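Local structure of lipolytic enzyme (Clostridium thermocellum, 2VPT) at residues M9-S14 with D85-W90; Y27-Y32 with S53-K58; V45-S50 with D59-S64. The protein removes acetyl groups from xylan, acting as the catalytic domain of a cellulosomal family 3 carbohydrate esterase. All blocks are in the same frame, centred on the assembly; numbering follows the deposited sequence. Where two conformers were deposited one is given.

Contact 1: residues M9-S14 with D85-W90; sequences MPVGDS and DVVFLW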
loop_
_atom_site.group_PDB
_atom_site.type_symbol
_atom_site.label_atom_id
_atom_site.label_comp_id
_atom_site.label_asym_id
_atom_site.label_seq_id
_atom_site.Cartn_x
_atom_site.Cartn_y
_atom_site.Cartn_z
HETATM N N MSE A 9 1.712 2.737 16.831
HETATM C CA MSE A 9 1.621 3.378 15.528
HETATM C C MSE A 9 2.936 3.223 14.776
HETATM O O MSE A 9 3.933 3.868 15.120
HETATM C CB MSE A 9 1.303 4.855 15.672
HETATM C CG MSE A 9 1.042 5.516 14.320
HETATM SE SE MSE A 9 0.722 7.399 14.452
HETATM C CE MSE A 9 -0.412 7.252 14.736
ATOM N N PRO A 10 2.949 2.378 13.734
ATOM C CA PRO A 10 4.133 2.314 12.870
ATOM C C PRO A 10 4.173 3.510 11.928
ATOM O O PRO A 10 3.270 3.677 11.121
ATOM C CB PRO A 10 3.935 1.002 12.086
ATOM C CG PRO A 10 2.806 0.303 12.762
ATOM C CD PRO A 10 1.940 1.381 13.322
ATOM N N VAL A 11 5.205 4.337 12.051
ATOM C CA VAL A 11 5.347 5.562 11.264
ATOM C C VAL A 11 6.607 5.423 10.413
ATOM O O VAL A 11 7.684 5.148 10.930
ATOM C CB VAL A 11 5.483 6.806 12.157
ATOM C CG1 VAL A 11 5.708 8.046 11.306
ATOM C CG2 VAL A 11 4.275 6.965 13.015
ATOM N N GLY A 12 6.498 5.616 9.104
ATOM C CA GLY A 12 7.682 5.541 8.284
ATOM C C GLY A 12 7.414 5.774 6.825
ATOM O O GLY A 12 6.416 6.422 6.442
ATOM N N ASP A 13 8.324 5.231 6.019
ATOM C CA ASP A 13 8.341 5.409 4.574
ATOM C C ASP A 13 7.965 4.099 3.879
ATOM O O ASP A 13 7.156 3.340 4.417
ATOM C CB ASP A 13 9.698 6.004 4.143
ATOM C CG ASP A 13 10.885 5.187 4.592
ATOM O OD1 ASP A 13 10.762 3.947 4.781
ATOM O OD2 ASP A 13 11.971 5.792 4.769
ATOM N N SER A 14 8.506 3.807 2.706
ATOM C CA SER A 14 8.102 2.588 2.017
ATOM C C SER A 14 8.515 1.331 2.764
ATOM O O SER A 14 7.971 0.268 2.488
ATOM C CB SER A 14 8.608 2.517 0.591
ATOM O OG SER A 14 9.967 2.762 0.552
ATOM N N ASP A 85 -0.025 4.418 22.279
ATOM C CA ASP A 85 0.830 4.272 23.462
ATOM C C ASP A 85 2.310 4.260 23.077
ATOM O O ASP A 85 3.170 4.719 23.828
ATOM C CB ASP A 85 0.469 2.984 24.200
ATOM C CG ASP A 85 -0.973 2.955 24.627
ATOM O OD1 ASP A 85 -1.375 3.882 25.357
ATOM O OD2 ASP A 85 -1.704 2.031 24.226
ATOM N N VAL A 86 2.598 3.751 21.880
ATOM C CA VAL A 86 3.946 3.520 21.401
ATOM C C VAL A 86 3.981 3.920 19.928
ATOM O O VAL A 86 3.017 3.680 19.184
ATOM C CB VAL A 86 4.317 2.018 21.511
ATOM C CG1 VAL A 86 5.706 1.729 20.970
ATOM C CG2 VAL A 86 4.224 1.530 22.965
ATOM N N VAL A 87 5.088 4.533 19.516
ATOM C CA VAL A 87 5.355 4.843 18.124
ATOM C C VAL A 87 6.614 4.104 17.703
ATOM O O VAL A 87 7.621 4.145 18.409
ATOM C CB VAL A 87 5.529 6.370 17.908
ATOM C CG1 VAL A 87 6.026 6.680 16.494
ATOM C CG2 VAL A 87 4.231 7.070 18.210
ATOM N N PHE A 88 6.549 3.434 16.551
ATOM C CA PHE A 88 7.686 2.802 15.919
ATOM C C PHE A 88 8.066 3.693 14.745
ATOM O O PHE A 88 7.406 3.658 13.702
ATOM C CB PHE A 88 7.339 1.411 15.370
ATOM C CG PHE A 88 7.134 0.322 16.393
ATOM C CD1 PHE A 88 7.515 0.435 17.717
ATOM C CD2 PHE A 88 6.573 -0.877 15.970
ATOM C CE1 PHE A 88 7.330 -0.638 18.600
ATOM C CE2 PHE A 88 6.386 -1.941 16.852
ATOM C CZ PHE A 88 6.776 -1.813 18.154
ATOM N N LEU A 89 9.117 4.492 14.901
ATOM C CA LEU A 89 9.505 5.467 13.879
ATOM C C LEU A 89 10.694 4.947 13.072
ATOM O O LEU A 89 11.727 4.583 13.622
ATOM C CB LEU A 89 9.845 6.802 14.557
ATOM C CG LEU A 89 10.245 7.942 13.624
ATOM C CD1 LEU A 89 9.083 8.336 12.723
ATOM C CD2 LEU A 89 10.736 9.138 14.408
ATOM N N TRP A 90 10.550 4.935 11.759
ATOM C CA TRP A 90 11.587 4.448 10.865
ATOM C C TRP A 90 11.575 5.356 9.648
ATOM O O TRP A 90 10.759 5.186 8.731
ATOM C CB TRP A 90 11.331 2.973 10.511
ATOM C CG TRP A 90 12.416 2.333 9.713
ATOM C CD1 TRP A 90 13.653 2.844 9.443
ATOM C CD2 TRP A 90 12.371 1.054 9.076
ATOM N NE1 TRP A 90 14.365 1.974 8.665
ATOM C CE2 TRP A 90 13.608 0.852 8.444
ATOM C CE3 TRP A 90 11.405 0.051 8.987
ATOM C CZ2 TRP A 90 13.894 -0.299 7.731
ATOM C CZ3 TRP A 90 11.706 -1.095 8.283
ATOM C CH2 TRP A 90 12.931 -1.261 7.668
HETATM O O HOH W 1 10.010 3.100 7.276
#
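Val11 N donates to Phe88 O over 2.8 Å, nearly straight at 171°, within a parallel ladder between strands 9-12 and 86-90. Met9 N to Val86 O, Phe88 N to Met9 O and Trp90 N to Val11 O complete it. Met9 and Val11 thus supply the whole share of strand 9-12; Pro10 turns its carbonyl to Glu61 on the other side, and its missing N-H is no loss here. On one face of the sheet Val11 splits its methyls: CG1, anti to the backbone N (chi1 177°), touches Leu89 CD1 at 3.7 Å, while CG2 reaches Val87 CG1 at 3.9 Å. Helix 68-82 covers this face with Ile71 and Leu79. Pro10 and Phe88 occupy the opposite face, where Trp191 stacks on the Phe88 ring. Past Gly12 direct bonding gives way to a water that accepts from Asp13 N at 3.0 Å and donates to Trp90 O at 2.7 Å, over one face of the Trp90 ring, toward its rim. Asp13 N-caps the next helix through OD1 to Cys15 N and sends OD2 to Tyr128. Ser14 OG bonds His178 NE2. This Gly-Asp-Ser sequence, running from a central parallel strand into a helix, is the GDSL signature of SGNH hydrolases, whose serine is probably the nucleophile.

Contact 2: residues Y27-Y32 with S53-K58; sequences YRTELY and SSLPDK. With CA (calcium ion), chain B.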
loop_
_atom_site.group_PDB
_atom_site.type_symbol
_atom_site.label_atom_id
_atom_site.label_comp_id
_atom_site.label_asym_id
_atom_site.label_seq_id
_atom_site.Cartn_x
_atom_site.Cartn_y
_atom_site.Cartn_z
ATOM N N TYR A 27 7.342 -5.277 8.017
ATOM C CA TYR A 27 7.682 -6.068 9.182
ATOM C C TYR A 27 6.465 -6.319 10.066
ATOM O O TYR A 27 6.561 -7.034 11.060
ATOM C CB TYR A 27 8.787 -5.367 9.995
ATOM C CG TYR A 27 8.374 -4.046 10.616
ATOM C CD1 TYR A 27 7.767 -4.008 11.858
ATOM C CD2 TYR A 27 8.583 -2.834 9.952
ATOM C CE1 TYR A 27 7.362 -2.825 12.434
ATOM C CE2 TYR A 27 8.170 -1.631 10.520
ATOM C CZ TYR A 27 7.558 -1.630 11.764
ATOM O OH TYR A 27 7.152 -0.472 12.383
ATOM N N ARG A 28 5.346 -5.671 9.749
ATOM C CA ARG A 28 4.159 -5.721 10.608
ATOM C C ARG A 28 3.555 -7.124 10.666
ATOM O O ARG A 28 3.093 -7.557 11.720
ATOM C CB ARG A 28 3.131 -4.675 10.163
ATOM C CG ARG A 28 3.635 -3.241 10.411
ATOM C CD ARG A 28 2.800 -2.180 9.748
ATOM N NE ARG A 28 2.967 -2.113 8.300
ATOM C CZ ARG A 28 2.099 -2.551 7.385
ATOM N NH1 ARG A 28 0.968 -3.177 7.699
ATOM N NH2 ARG A 28 2.401 -2.397 6.116
ATOM N N THR A 29 3.597 -7.846 9.556
ATOM C CA THR A 29 3.010 -9.212 9.508
ATOM C C THR A 29 3.680 -10.112 10.544
ATOM O O THR A 29 3.030 -10.690 11.417
ATOM C CB THR A 29 3.175 -9.807 8.115
ATOM O OG1 THR A 29 2.623 -8.891 7.163
ATOM C CG2 THR A 29 2.469 -11.157 8.003
ATOM N N GLU A 30 4.997 -10.222 10.467
ATOM C CA GLU A 30 5.718 -11.113 11.383
ATOM C C GLU A 30 5.764 -10.545 12.797
ATOM O O GLU A 30 5.668 -11.282 13.776
ATOM C CB GLU A 30 7.108 -11.408 10.839
ATOM C CG GLU A 30 7.985 -12.325 11.685
ATOM C CD GLU A 30 7.452 -13.735 11.794
ATOM O OE1 GLU A 30 6.658 -14.165 10.926
ATOM O OE2 GLU A 30 7.854 -14.430 12.759
ATOM N N LEU A 31 5.916 -9.230 12.944
ATOM C CA LEU A 31 6.011 -8.689 14.285
ATOM C C LEU A 31 4.693 -8.851 15.036
ATOM O O LEU A 31 4.696 -9.143 16.234
ATOM C CB LEU A 31 6.446 -7.218 14.272
ATOM C CG LEU A 31 6.686 -6.584 15.642
ATOM C CD1 LEU A 31 7.758 -7.338 16.427
ATOM C CD2 LEU A 31 7.088 -5.135 15.466
ATOM N N TYR A 32 3.561 -8.690 14.346
ATOM C CA TYR A 32 2.266 -8.903 14.986
ATOM C C TYR A 32 2.167 -10.330 15.522
ATOM O O TYR A 32 1.664 -10.534 16.637
ATOM C CB TYR A 32 1.120 -8.613 14.009
ATOM C CG TYR A 32 -0.231 -8.564 14.675
ATOM C CD1 TYR A 32 -0.655 -7.430 15.339
ATOM C CD2 TYR A 32 -1.060 -9.678 14.690
ATOM C CE1 TYR A 32 -1.866 -7.374 15.983
ATOM C CE2 TYR A 32 -2.275 -9.633 15.320
ATOM C CZ TYR A 32 -2.684 -8.492 15.967
ATOM O OH TYR A 32 -3.902 -8.417 16.607
ATOM N N SER A 53 -3.465 -11.139 3.562
ATOM C CA SER A 53 -4.643 -11.647 4.258
ATOM C C SER A 53 -4.327 -12.181 5.658
ATOM O O SER A 53 -5.157 -12.099 6.561
ATOM C CB SER A 53 -5.340 -12.726 3.411
ATOM O OG SER A 53 -6.206 -12.111 2.476
ATOM N N SER A 54 -3.113 -12.698 5.829
ATOM C CA SER A 54 -2.695 -13.322 7.082
ATOM C C SER A 54 -2.504 -12.362 8.252
ATOM O O SER A 54 -2.525 -12.784 9.405
ATOM C CB SER A 54 -1.423 -14.135 6.898
ATOM O OG SER A 54 -0.284 -13.289 6.704
ATOM N N LEU A 55 -2.296 -11.072 7.960
ATOM C CA LEU A 55 -2.080 -10.095 9.011
ATOM C C LEU A 55 -3.429 -9.598 9.515
ATOM O O LEU A 55 -4.160 -8.967 8.756
ATOM C CB LEU A 55 -1.257 -8.928 8.445
ATOM C CG LEU A 55 -1.086 -7.687 9.339
ATOM C CD1 LEU A 55 -0.555 -8.054 10.726
ATOM C CD2 LEU A 55 -0.169 -6.650 8.638
ATOM N N PRO A 56 -3.792 -9.888 10.772
ATOM C CA PRO A 56 -5.126 -9.472 11.215
ATOM C C PRO A 56 -5.333 -7.964 11.332
ATOM O O PRO A 56 -6.431 -7.472 11.132
ATOM C CB PRO A 56 -5.273 -10.180 12.582
ATOM C CG PRO A 56 -4.294 -11.290 12.525
ATOM C CD PRO A 56 -3.125 -10.713 11.796
ATOM N N ASP A 57 -4.264 -7.253 11.652
ATOM C CA ASP A 57 -4.335 -5.828 11.925
ATOM C C ASP A 57 -3.391 -5.098 10.973
ATOM O O ASP A 57 -2.163 -5.096 11.151
ATOM C CB ASP A 57 -3.972 -5.544 13.384
ATOM C CG ASP A 57 -4.315 -4.133 13.801
ATOM O OD1 ASP A 57 -4.427 -3.267 12.898
ATOM O OD2 ASP A 57 -4.475 -3.866 15.026
ATOM N N LYS A 58 -3.994 -4.505 9.945
ATOM C CA LYS A 58 -3.262 -3.964 8.804
ATOM C C LYS A 58 -3.106 -2.437 8.869
ATOM O O LYS A 58 -2.628 -1.814 7.906
ATOM C CB LYS A 58 -3.977 -4.359 7.509
ATOM C CG LYS A 58 -4.063 -5.870 7.281
ATOM C CD LYS A 58 -5.036 -6.226 6.124
ATOM C CE LYS A 58 -5.391 -7.734 6.040
ATOM N NZ LYS A 58 -6.244 -8.184 7.154
HETATM CA CA CA B . -5.664 -1.755 14.427
HETATM O O HOH W 2 -0.360 -3.123 10.350
HETATM O O HOH W 3 -5.347 -5.977 16.658
HETATM O O HOH W 4 -7.528 -3.122 14.241
HETATM O O HOH W 5 -7.019 0.207 14.672
#
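The N-terminal part of helix 28-37 lies against an irregular loop, closest in backbone where the CA atoms of Thr29 and Leu55 stand 5.2 Å apart. Leu55 is the loop's anchor. Its CG sits anti to the backbone N (chi1 172°), and the two methyls fork over the helix surface: CD1 packs on Tyr32 CB at 3.7 Å, whereas CD2 lies near Arg28 NH1 and Thr29 OG1. The next two loop residues follow the Tyr32 ring. Pro56 CD rests 3.7 Å from Tyr32 CD2, and farther along the same side of the ring Asp57 CB comes to 3.8 Å from Tyr32 CE1, with the ring and carboxylate planes 65° apart. At the ring's end a water bridges Tyr32 OH to Asp57 OD2. A second water, in the plane of the Arg28 guanidinium at its edge, accepts from NH1 and donates to Asp57 O at 2.8 Å. Arg28 is fixed further by carbonyls of other parts of the chain: NE to Thr16 O, NH2 to Met24 O and NH1 to Ser50 O. Within the loop, Lys58 stretches back toward Leu55, and its NZ donates to Leu55 O at 2.7 Å. Asp57 itself holds the calcium ion with both carboxylate oxygens, OD1 and OD2 each 2.5 Å away. Two waters, Asp43, Asp59 and the carbonyl of Phe44 complete a seven-coordinate calcium site, bidentate at Asp57 and held between this loop and its neighbouring strands.

Contact 3: residues V45-S50 with D59-S64; sequences VGSQRS and DHEGHS. With CA (calcium ion), chain B.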
loop_
_atom_site.group_PDB
_atom_site.type_symbol
_atom_site.label_atom_id
_atom_site.label_comp_id
_atom_site.label_asym_id
_atom_site.label_seq_id
_atom_site.Cartn_x
_atom_site.Cartn_y
_atom_site.Cartn_z
ATOM N N VAL A 45 -2.165 0.965 15.012
ATOM C CA VAL A 45 -3.020 2.073 14.666
ATOM C C VAL A 45 -2.413 2.981 13.601
ATOM O O VAL A 45 -1.196 3.097 13.466
ATOM C CB VAL A 45 -3.416 2.891 15.937
ATOM C CG1 VAL A 45 -4.164 2.014 16.947
ATOM C CG2 VAL A 45 -2.199 3.553 16.592
ATOM N N GLY A 46 -3.290 3.647 12.870
ATOM C CA GLY A 46 -2.903 4.517 11.765
ATOM C C GLY A 46 -3.987 4.510 10.707
ATOM O O GLY A 46 -4.846 3.621 10.708
ATOM N N SER A 47 -4.002 5.496 9.821
ATOM C CA SER A 47 -5.084 5.557 8.844
ATOM C C SER A 47 -4.818 4.733 7.588
ATOM O O SER A 47 -5.769 4.332 6.905
ATOM C CB SER A 47 -5.470 6.996 8.496
ATOM O OG SER A 47 -5.979 7.646 9.649
ATOM N N GLN A 48 -3.549 4.435 7.287
ATOM C CA GLN A 48 -3.245 3.573 6.135
ATOM C C GLN A 48 -3.705 2.166 6.464
ATOM O O GLN A 48 -3.820 1.814 7.635
ATOM C CB GLN A 48 -1.748 3.512 5.872
ATOM C CG GLN A 48 -1.067 4.857 5.625
ATOM C CD GLN A 48 -1.224 5.334 4.225
ATOM O OE1 GLN A 48 -2.317 5.751 3.817
ATOM N NE2 GLN A 48 -0.143 5.269 3.461
ATOM N N ARG A 49 -3.987 1.358 5.449
ATOM C CA ARG A 49 -4.311 -0.051 5.693
ATOM C C ARG A 49 -3.823 -0.886 4.523
ATOM O O ARG A 49 -4.240 -0.698 3.380
ATOM C CB ARG A 49 -5.810 -0.246 5.986
ATOM C CG ARG A 49 -6.221 -1.683 6.351
ATOM C CD ARG A 49 -7.287 -1.833 7.493
ATOM N NE ARG A 49 -8.236 -0.734 7.659
ATOM C CZ ARG A 49 -8.935 -0.453 8.769
ATOM N NH1 ARG A 49 -8.802 -1.166 9.884
ATOM N NH2 ARG A 49 -9.768 0.578 8.776
ATOM N N SER A 50 -2.904 -1.800 4.825
ATOM C CA SER A 50 -2.343 -2.676 3.818
ATOM C C SER A 50 -1.699 -3.881 4.465
ATOM O O SER A 50 -1.239 -3.810 5.604
ATOM C CB SER A 50 -1.306 -1.954 2.958
ATOM O OG SER A 50 -0.135 -1.593 3.672
ATOM N N ASP A 59 -3.473 -1.831 9.995
ATOM C CA ASP A 59 -3.402 -0.377 10.131
ATOM C C ASP A 59 -1.977 0.105 10.350
ATOM O O ASP A 59 -1.195 -0.539 11.045
ATOM C CB ASP A 59 -4.258 0.089 11.301
ATOM C CG ASP A 59 -5.675 -0.426 11.218
ATOM O OD1 ASP A 59 -6.303 -0.323 10.142
ATOM O OD2 ASP A 59 -6.156 -0.957 12.242
ATOM N N HIS A 60 -1.640 1.251 9.770
ATOM C CA HIS A 60 -0.291 1.807 9.949
ATOM C C HIS A 60 -0.223 3.255 9.465
ATOM O O HIS A 60 -1.195 3.786 8.927
ATOM C CB HIS A 60 0.753 0.960 9.223
ATOM C CG HIS A 60 0.594 0.921 7.736
ATOM N ND1 HIS A 60 1.133 1.882 6.901
ATOM C CD2 HIS A 60 -0.038 0.035 6.929
ATOM C CE1 HIS A 60 0.841 1.580 5.645
ATOM N NE2 HIS A 60 0.132 0.460 5.635
ATOM N N GLU A 61 0.942 3.884 9.662
ATOM C CA GLU A 61 1.238 5.220 9.097
ATOM C C GLU A 61 2.571 5.198 8.347
ATOM O O GLU A 61 3.433 6.079 8.519
ATOM C CB GLU A 61 1.250 6.321 10.159
ATOM C CG GLU A 61 -0.094 6.760 10.664
ATOM C CD GLU A 61 -1.017 7.432 9.671
ATOM O OE1 GLU A 61 -0.690 7.759 8.493
ATOM O OE2 GLU A 61 -2.182 7.566 10.060
ATOM N N GLY A 62 2.730 4.187 7.501
ATOM C CA GLY A 62 3.827 4.102 6.555
ATOM C C GLY A 62 3.417 4.743 5.249
ATOM O O GLY A 62 2.349 4.444 4.713
ATOM N N HIS A 63 4.272 5.631 4.742
ATOM C CA HIS A 63 4.007 6.388 3.525
ATOM C C HIS A 63 5.184 6.303 2.568
ATOM O O HIS A 63 6.201 6.971 2.760
ATOM C CB HIS A 63 3.742 7.851 3.894
ATOM C CG HIS A 63 2.464 8.044 4.634
ATOM N ND1 HIS A 63 2.323 7.874 5.999
ATOM C CD2 HIS A 63 1.229 8.320 4.164
ATOM C CE1 HIS A 63 1.049 8.042 6.320
ATOM N NE2 HIS A 63 0.379 8.353 5.231
ATOM N N SER A 64 5.066 5.446 1.558
ATOM C CA SER A 64 6.091 5.302 0.549
ATOM C C SER A 64 6.422 6.659 -0.055
ATOM O O SER A 64 5.531 7.424 -0.397
ATOM C CB SER A 64 5.631 4.347 -0.549
ATOM O OG SER A 64 5.392 3.061 -0.009
HETATM CA CA CA B . -5.664 -1.755 14.427
HETATM O O HOH W 6 -6.544 2.117 8.984
HETATM O O HOH W 7 -4.080 9.309 10.856
HETATM O O HOH W 4 -7.528 -3.122 14.241
HETATM O O HOH W 5 -7.019 0.207 14.672
#
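Gln48 crosses two histidines on its way to Gly62. Its CB lies over the face of His60, 3.5 Å from the ring centroid, in a CH-pi contact. CG passes His60 O, and a bend at chi2 (-82°) sets CD on a new course, 3.6 Å from His63 NE2. There the amide stacks on the His63 ring with the planes only 10° apart. NE2 at the tip lies over the ring's rim and donates, in the plane of its own amide, to Gly62 O at 2.9 Å and 173°. In the backbone, Gln48 and His60 form an antiparallel hydrogen-bonded pair, each N-H reaching the other's carbonyl. The His60 ring is held from two ends: Gly62 N donates to ND1, and NE2 donates to Ser50 OG at 2.9 Å, a hydroxyl also bonded to Met24 O. Next to this pair, Glu61 OE2 takes Ser47 N at 2.8 Å, met from above the carboxylate plane, along with a water shared with Ser47 OG, which also bonds His82. At the other end Asp59 divides its carboxylate. OD2 binds the calcium ion at 2.4 Å; OD1 lies over a face of the Arg49 guanidinium, 2.6 Å from NH1 in a salt bridge that belongs to one of two arginine conformers and may be partial. The bonding at His60 implies a ring protonated on NE2 and accepting at ND1. The calcium ion should help keep Asp59 ionised; any help from Arg49 is doubtful, resting on that one conformer.

In the fold
All three contacts lie within the GDSL-like esterase domain. Contact 1 is at the heart of the central sheet, about 4 Å from the chain's centre; contact 3 is centred about 9 Å from it, with contact 2 about 14 Å and 12 Å from contacts 1 and 3. Strand 5-12 links contacts 1 and 3, pairing with 86-90 on one side and 59-62 on the other. Along the chain, the segments of contacts 2 and 3 alternate between those of contact 1. Tyr27 and Arg28 pack on Pro10, tying helix 28-37 to the sheet. Contacts 2 and 3 share the calcium ion, so the metal joins the hairpin loop to strand 41-44, a partner of strand 5-12, which leads to Ser14.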